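RNA methyltransferase, TrmH family (Porphyromonas gingivalis, PDB 2I6D) probably binds RNA and transfers a methyl group to it from S-adenosylmethionine, as expected of a knotted SPOUT-class methyltransferase of the TrmH family. Local coordinates at residues L13-R17 and K76-T80; A95-P99 and Q158-L162; E102-L108 and I129-G135. All coordinates share one frame; numbering follows the deposited sequence. Where two conformers were deposited one is given.

Interaction 1: residues L13-R17 and K76-T80; sequences LRSLR and KRIST
Arg14 and Arg17, at the C-terminal end of helix 7-15, reach the loop 76-80 within the MRM3-like, probably RNA-binding, N-terminal domain; Arg14 donates to one of its backbone carbonyls and Arg17 lies close to another. Arg14 NH1 donates to Arg77 O at 3.0 Å with an N-H...O angle of 148°; the donor stands above the carbonyl plane, well off the lone pairs, and the oxygen is tilted from the guanidinium plane. A bend at chi3 (57°) turns the Arg14 chain toward that oxygen, and its CD lies close to the same atom.

Arg17 lies differently. Its CG sits between the backbone N and the carbonyl carbon (chi1 75°), and a bend at chi3 brings the flat group alongside Thr80, whose CG2 covers one face 3.6 Å from CZ. At the guanidinium edge NH2 comes within 2.7 Å of Ile78 O. A water accepts from Arg17 NH1 (3.2 Å) and donates to Lys76 O (2.8 Å) and to Ser79 O (2.7 Å), so one solvent molecule links the arginine to the carbonyls of Lys76 and Ser79. The apolar part is modest: Leu13 CD1 meets Ile78 CG2 at 4.2 Å.

Leu13 also packs on Val90 and Ile78 on Met88, both of strand 87-92, while Glu31 of strand 27-31 accepts from Ser79 OG with OE1 and from Thr80 N with OE2, fixing the loop between helix and sheet.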
# COMPACT_ATOMS: atom_id res chain seq x y z
N LEU A 13 -17.44 -4.16 13.37
CA LEU A 13 -16.17 -4.82 13.08
C LEU A 13 -16.22 -5.67 11.79
O LEU A 13 -15.31 -5.61 10.94
CB LEU A 13 -15.72 -5.67 14.28
CG LEU A 13 -15.14 -4.82 15.43
CD1 LEU A 13 -15.18 -5.62 16.71
CD2 LEU A 13 -13.67 -4.32 15.11
N ARG A 14 -17.29 -6.45 11.65
CA ARG A 14 -17.42 -7.35 10.48
C ARG A 14 -17.62 -6.57 9.17
O ARG A 14 -17.18 -7.00 8.12
CB ARG A 14 -18.56 -8.35 10.68
CG ARG A 14 -18.28 -9.37 11.81
CD ARG A 14 -19.48 -10.29 12.08
NE ARG A 14 -19.91 -11.04 10.90
CZ ARG A 14 -19.27 -12.09 10.41
NH1 ARG A 14 -18.17 -12.56 11.01
NH2 ARG A 14 -19.74 -12.69 9.32
N SER A 15 -18.29 -5.42 9.25
CA SER A 15 -18.61 -4.63 8.07
C SER A 15 -17.34 -4.10 7.39
O SER A 15 -17.35 -3.84 6.18
CB SER A 15 -19.52 -3.45 8.46
OG SER A 15 -18.76 -2.45 9.12
N LEU A 16 -16.24 -3.98 8.13
CA LEU A 16 -15.05 -3.31 7.58
C LEU A 16 -14.27 -4.17 6.58
O LEU A 16 -13.34 -3.68 5.91
CB LEU A 16 -14.13 -2.82 8.71
CG LEU A 16 -14.78 -1.81 9.65
CD1 LEU A 16 -13.81 -1.48 10.80
CD2 LEU A 16 -15.32 -0.53 8.95
N ARG A 17 -14.65 -5.43 6.46
CA ARG A 17 -14.11 -6.26 5.40
C ARG A 17 -14.64 -5.86 3.99
O ARG A 17 -14.11 -6.32 2.98
CB ARG A 17 -14.39 -7.73 5.66
CG ARG A 17 -15.82 -8.18 5.42
CD ARG A 17 -16.07 -9.47 6.21
NE ARG A 17 -15.56 -9.30 7.58
CZ ARG A 17 -15.40 -10.27 8.48
NH1 ARG A 17 -15.72 -11.53 8.18
NH2 ARG A 17 -14.93 -9.98 9.69
N LYS A 76 -12.77 -15.73 15.39
CA LYS A 76 -13.42 -15.99 14.10
C LYS A 76 -14.77 -15.29 14.01
O LYS A 76 -15.32 -15.15 12.91
CB LYS A 76 -13.58 -17.49 13.81
CG LYS A 76 -12.24 -18.22 13.67
CD LYS A 76 -12.40 -19.74 13.48
CE LYS A 76 -11.02 -20.38 13.32
NZ LYS A 76 -11.10 -21.82 12.91
N ARG A 77 -15.31 -14.86 15.15
CA ARG A 77 -16.58 -14.13 15.15
C ARG A 77 -16.44 -12.77 14.47
O ARG A 77 -17.41 -12.25 13.91
CB ARG A 77 -17.14 -13.97 16.56
CG ARG A 77 -17.61 -15.28 17.14
CD ARG A 77 -17.83 -15.19 18.65
NE ARG A 77 -19.01 -14.40 18.94
CZ ARG A 77 -19.37 -14.00 20.16
NH1 ARG A 77 -18.61 -14.29 21.22
NH2 ARG A 77 -20.49 -13.32 20.31
N ILE A 78 -15.22 -12.23 14.49
CA ILE A 78 -14.95 -10.87 13.98
C ILE A 78 -13.82 -10.78 12.94
O ILE A 78 -13.77 -9.82 12.16
CB ILE A 78 -14.73 -9.88 15.15
CG1 ILE A 78 -13.55 -10.33 16.02
CG2 ILE A 78 -16.05 -9.68 15.95
CD1 ILE A 78 -13.09 -9.28 17.04
N SER A 79 -12.93 -11.77 12.91
CA SER A 79 -11.77 -11.72 12.03
C SER A 79 -12.02 -12.14 10.58
O SER A 79 -12.97 -12.86 10.27
CB SER A 79 -10.60 -12.54 12.62
OG SER A 79 -9.53 -12.69 11.69
N THR A 80 -11.14 -11.69 9.70
CA THR A 80 -11.17 -12.05 8.30
C THR A 80 -10.15 -13.14 8.02
O THR A 80 -10.03 -13.58 6.89
CB THR A 80 -10.85 -10.84 7.39
OG1 THR A 80 -9.55 -10.31 7.73
CG2 THR A 80 -11.91 -9.74 7.57
O HOH W 1 -15.55 -13.23 10.84

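Interaction 2: residues A95-P99 and Q158-L162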
# COMPACT_ATOMS: atom_id res chain seq x y z
N ALA A 95 -7.34 10.91 5.92
CA ALA A 95 -8.16 11.87 5.24
C ALA A 95 -7.58 12.00 3.85
O ALA A 95 -6.62 12.75 3.65
CB ALA A 95 -8.14 13.20 5.97
N GLU A 96 -8.16 11.25 2.90
CA GLU A 96 -7.59 11.06 1.55
C GLU A 96 -6.78 12.23 0.99
O GLU A 96 -7.32 13.29 0.66
CB GLU A 96 -8.65 10.57 0.56
CG GLU A 96 -8.07 9.84 -0.65
CD GLU A 96 -9.06 8.86 -1.28
OE1 GLU A 96 -9.55 9.15 -2.39
OE2 GLU A 96 -9.35 7.82 -0.65
N PRO A 97 -5.46 12.03 0.85
CA PRO A 97 -4.58 13.16 0.62
C PRO A 97 -4.41 13.55 -0.86
O PRO A 97 -4.63 12.72 -1.75
CB PRO A 97 -3.25 12.68 1.21
CG PRO A 97 -3.26 11.18 0.95
CD PRO A 97 -4.72 10.75 0.91
N GLU A 98 -4.08 14.81 -1.08
CA GLU A 98 -3.48 15.23 -2.32
C GLU A 98 -2.27 14.32 -2.55
O GLU A 98 -1.56 13.97 -1.58
CB GLU A 98 -2.98 16.67 -2.20
CG GLU A 98 -3.64 17.66 -3.10
CD GLU A 98 -3.67 17.21 -4.54
OE1 GLU A 98 -2.57 16.98 -5.13
OE2 GLU A 98 -4.80 17.09 -5.06
N PRO A 99 -2.04 13.87 -3.80
CA PRO A 99 -0.79 13.14 -4.01
C PRO A 99 0.41 14.06 -3.83
O PRO A 99 0.38 15.22 -4.26
CB PRO A 99 -0.88 12.71 -5.48
CG PRO A 99 -1.85 13.64 -6.10
CD PRO A 99 -2.85 13.96 -5.02
N GLN A 158 3.22 6.16 2.75
CA GLN A 158 1.91 6.79 2.61
C GLN A 158 1.25 6.43 1.27
O GLN A 158 1.80 6.74 0.21
CB GLN A 158 1.97 8.33 2.73
CG GLN A 158 0.54 8.94 2.61
CD GLN A 158 0.51 10.46 2.43
OE1 GLN A 158 0.94 11.00 1.39
NE2 GLN A 158 -0.06 11.15 3.41
N PRO A 159 0.08 5.77 1.32
CA PRO A 159 -0.53 5.38 0.06
C PRO A 159 -1.61 6.37 -0.38
O PRO A 159 -2.37 6.85 0.46
CB PRO A 159 -1.10 4.01 0.38
CG PRO A 159 -1.53 4.13 1.87
CD PRO A 159 -0.63 5.22 2.49
N THR A 160 -1.69 6.67 -1.68
CA THR A 160 -2.60 7.71 -2.13
C THR A 160 -3.43 7.22 -3.30
O THR A 160 -2.94 7.13 -4.40
CB THR A 160 -1.85 9.02 -2.53
OG1 THR A 160 -1.11 9.51 -1.40
CG2 THR A 160 -2.85 10.11 -2.95
N PRO A 161 -4.71 6.87 -3.05
CA PRO A 161 -5.58 6.58 -4.20
C PRO A 161 -5.77 7.85 -5.03
O PRO A 161 -6.12 8.91 -4.48
CB PRO A 161 -6.90 6.15 -3.54
CG PRO A 161 -6.52 5.82 -2.10
CD PRO A 161 -5.39 6.70 -1.75
N LEU A 162 -5.57 7.77 -6.34
CA LEU A 162 -5.68 8.96 -7.17
C LEU A 162 -7.07 9.13 -7.73
O LEU A 162 -7.73 8.14 -8.04
CB LEU A 162 -4.67 8.94 -8.33
CG LEU A 162 -3.17 8.86 -8.03
CD1 LEU A 162 -2.39 8.94 -9.32
CD2 LEU A 162 -2.76 10.00 -7.13
O HOH W 2 -5.84 11.98 -4.04
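Gln158 lays its amide beside the ring of Pro97, NE2 coming 4.0 Å from Pro97 CG, where the loop 95-99 between strand 87-92 and strand 104-109 passes over strand 158-161, an outermost strand of the parallel sheet of the SpoU methylase domain. The loop runs across the strand rather than along it: the end-to-end directions differ by 86°, and no direct hydrogen bond joins the two, so this is not an added sheet strand. Gln158 reaches the proline because its chain is extended, with CG trans to the backbone N (chi1 -179°).

Pro159 turns its ring from the loop, toward Leu134 and the loop residues Val141 and Phe142. Thr160 then points back and meets the 95-99 loop with both branches. Its OG1 lies 3.6 Å from Pro97 CG, whereas CG2, placed beside the carbonyl carbon by chi1 of -59°, sits 3.4 Å from Pro97 O and also approaches Pro99 CA at 3.8 Å. Pro161 brings CG and CB to the carboxylate of Glu96, Pro161 CG to Glu96 OE2 being 3.8 Å, a contact without a bond.

Leu162 starts away from the 95-99 loop, but its CD2 branch swings back to lie 3.7 Å from Pro99 CB. The one polar link is indirect: a single water donates to Pro97 O at 2.7 Å and to Pro161 O at 3.1 Å.

Interaction 3: residues E102-L108 and I129-G135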
# COMPACT_ATOMS: atom_id res chain seq x y z
N GLU A 102 7.73 13.06 -2.86
CA GLU A 102 8.88 13.36 -2.00
C GLU A 102 9.85 12.23 -2.30
O GLU A 102 9.62 11.10 -1.87
CB GLU A 102 8.52 13.40 -0.50
CG GLU A 102 7.63 14.60 -0.13
CD GLU A 102 7.07 14.60 1.30
OE1 GLU A 102 6.94 15.73 1.85
OE2 GLU A 102 6.73 13.52 1.86
N GLY A 103 10.88 12.53 -3.07
CA GLY A 103 11.76 11.50 -3.61
C GLY A 103 11.07 10.61 -4.63
O GLY A 103 9.99 10.94 -5.17
N LEU A 104 11.68 9.46 -4.90
CA LEU A 104 11.13 8.52 -5.83
C LEU A 104 9.75 8.08 -5.32
O LEU A 104 9.61 7.63 -4.16
CB LEU A 104 12.06 7.31 -5.95
CG LEU A 104 11.50 6.13 -6.74
CD1 LEU A 104 11.17 6.61 -8.21
CD2 LEU A 104 12.54 4.99 -6.71
N THR A 105 8.77 8.20 -6.20
CA THR A 105 7.37 7.99 -5.89
C THR A 105 6.82 6.99 -6.89
O THR A 105 6.97 7.19 -8.10
CB THR A 105 6.63 9.33 -6.01
OG1 THR A 105 7.19 10.25 -5.06
CG2 THR A 105 5.10 9.18 -5.75
N LEU A 106 6.20 5.93 -6.39
CA LEU A 106 5.63 4.90 -7.25
C LEU A 106 4.20 5.22 -7.59
O LEU A 106 3.44 5.74 -6.74
CB LEU A 106 5.69 3.52 -6.58
CG LEU A 106 7.05 3.11 -6.08
CD1 LEU A 106 6.90 1.68 -5.51
CD2 LEU A 106 8.09 3.19 -7.22
N LEU A 107 3.84 4.96 -8.85
CA LEU A 107 2.45 4.98 -9.23
C LEU A 107 2.10 3.61 -9.79
O LEU A 107 2.73 3.12 -10.72
CB LEU A 107 2.17 6.08 -10.27
CG LEU A 107 0.70 6.33 -10.67
CD1 LEU A 107 0.14 5.27 -11.59
CD2 LEU A 107 -0.21 6.48 -9.50
N LEU A 108 1.08 3.00 -9.21
CA LEU A 108 0.61 1.69 -9.65
C LEU A 108 -0.61 1.92 -10.53
O LEU A 108 -1.67 2.31 -10.03
CB LEU A 108 0.23 0.82 -8.46
CG LEU A 108 1.31 0.66 -7.39
CD1 LEU A 108 0.89 -0.49 -6.48
CD2 LEU A 108 2.71 0.39 -8.03
N ILE A 129 11.05 4.20 -0.01
CA ILE A 129 10.07 4.96 -0.78
C ILE A 129 9.03 5.58 0.17
O ILE A 129 8.48 4.89 1.03
CB ILE A 129 9.31 4.04 -1.81
CG1 ILE A 129 10.28 3.49 -2.88
CG2 ILE A 129 8.05 4.75 -2.41
CD1 ILE A 129 10.32 4.16 -4.18
N ARG A 130 8.78 6.87 0.07
CA ARG A 130 7.86 7.51 1.02
C ARG A 130 6.42 7.58 0.57
O ARG A 130 5.52 7.78 1.41
CB ARG A 130 8.36 8.91 1.37
CG ARG A 130 9.66 8.82 2.21
CD ARG A 130 10.48 10.05 2.04
NE ARG A 130 9.83 11.21 2.63
CZ ARG A 130 10.50 12.25 3.11
NH1 ARG A 130 11.82 12.23 3.08
NH2 ARG A 130 9.85 13.29 3.63
N HIS A 131 6.19 7.46 -0.74
CA HIS A 131 4.84 7.64 -1.29
C HIS A 131 4.57 6.66 -2.36
O HIS A 131 5.41 6.45 -3.24
CB HIS A 131 4.63 9.07 -1.86
CG HIS A 131 4.66 10.13 -0.82
ND1 HIS A 131 3.54 10.47 -0.09
CD2 HIS A 131 5.68 10.87 -0.33
CE1 HIS A 131 3.87 11.40 0.79
NE2 HIS A 131 5.16 11.66 0.67
N VAL A 132 3.38 6.06 -2.29
CA VAL A 132 2.94 5.11 -3.33
C VAL A 132 1.54 5.56 -3.71
O VAL A 132 0.62 5.63 -2.87
CB VAL A 132 2.93 3.61 -2.85
CG1 VAL A 132 2.26 2.70 -3.89
CG2 VAL A 132 4.36 3.11 -2.53
N TRP A 133 1.37 5.88 -4.98
CA TRP A 133 0.08 6.30 -5.47
C TRP A 133 -0.60 5.16 -6.18
O TRP A 133 0.07 4.32 -6.80
CB TRP A 133 0.22 7.46 -6.47
CG TRP A 133 0.95 8.70 -6.00
CD1 TRP A 133 1.24 9.08 -4.71
CD2 TRP A 133 1.38 9.73 -6.85
NE1 TRP A 133 1.90 10.30 -4.74
CE2 TRP A 133 2.00 10.71 -6.04
CE3 TRP A 133 1.34 9.91 -8.24
CZ2 TRP A 133 2.57 11.87 -6.58
CZ3 TRP A 133 1.91 11.07 -8.78
CH2 TRP A 133 2.51 12.04 -7.94
N LEU A 134 -1.92 5.12 -6.10
CA LEU A 134 -2.68 4.01 -6.68
C LEU A 134 -3.66 4.52 -7.72
O LEU A 134 -4.59 5.29 -7.43
CB LEU A 134 -3.39 3.22 -5.56
CG LEU A 134 -2.30 2.70 -4.64
CD1 LEU A 134 -2.45 3.12 -3.17
CD2 LEU A 134 -2.00 1.22 -4.82
N GLY A 135 -3.44 4.12 -8.96
CA GLY A 135 -4.31 4.61 -10.03
C GLY A 135 -5.52 3.74 -10.25
O GLY A 135 -5.80 2.82 -9.47
O HOH W 3 10.55 8.53 -1.78
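Leu106, Leu107 and Leu108 run beside Val132, Trp133 and Leu134 on the two parallel strands that helix 114-127 connects in a beta-alpha-beta unit of the SpoU methylase sheet; the strand axes approach to 4.7 Å at 21°. The ladder is tight toward its C-terminal end. Trp133 N gives a nearly straight bond to Leu106 O (2.7 Å, 178°), Leu108 N binds Trp133 O, and Gly135 N binds Leu108 O; by contrast, Leu106 N to His131 O is stretched to 3.3 Å where the strands begin to part.

On one face, Leu106 and Leu108 pack against Val132, Leu134 and the tip of Ile129, beneath helix 114-127. The closest fit there is Leu104 CG to Ile129 CD1 at 3.4 Å, tighter than normal carbon contact. On the other face, Thr105 CG2 lies over the five-membered ring of Trp133, 3.6 Å from its centroid and 20° from the normal, a CH-pi contact; this methyl stands anti to the backbone N of Thr105. The indole NE1 is held by Val100 O.

The opposite end is looser and more polar. Arg130, an exposed residue, crosses Glu102 at about a right angle, with NH2 3.6 Å from OE2 in a long salt bridge, while a water bridges Glu102 O, Leu104 O and Arg130 N where the strands do not pair directly. Buried His131 is more firmly fixed: NE2 donates to Glu102 OE2 at 2.7 Å, in the ring plane but from above the carboxylate plane. Sharing OE2 between this imidazole and the guanidinium would probably stabilise the carboxylate as an anion, and the charge may in turn favour the NE2-H form of the histidine.

How the interactions relate
From the N terminus, interaction 1 closes first, joining the end of helix 7-15 to the loop before strand 87-92 inside the N-terminal domain. After strand 87-92 interaction 2 opens in the loop 95-99, closing only at strand 158-161. Interaction 3 is nested inside that loop: strand 104-109, helix 114-127 and strand 131-134 form one crossover unit within it. Interactions 2 and 3 touch, because strands 131-134 and 158-161 are sheet neighbours, with Thr160 N 2.8 Å from Val132 O. Interaction 1 stays apart, its nearest atoms about 14 Å from interaction 2 and about 16 Å from interaction 3.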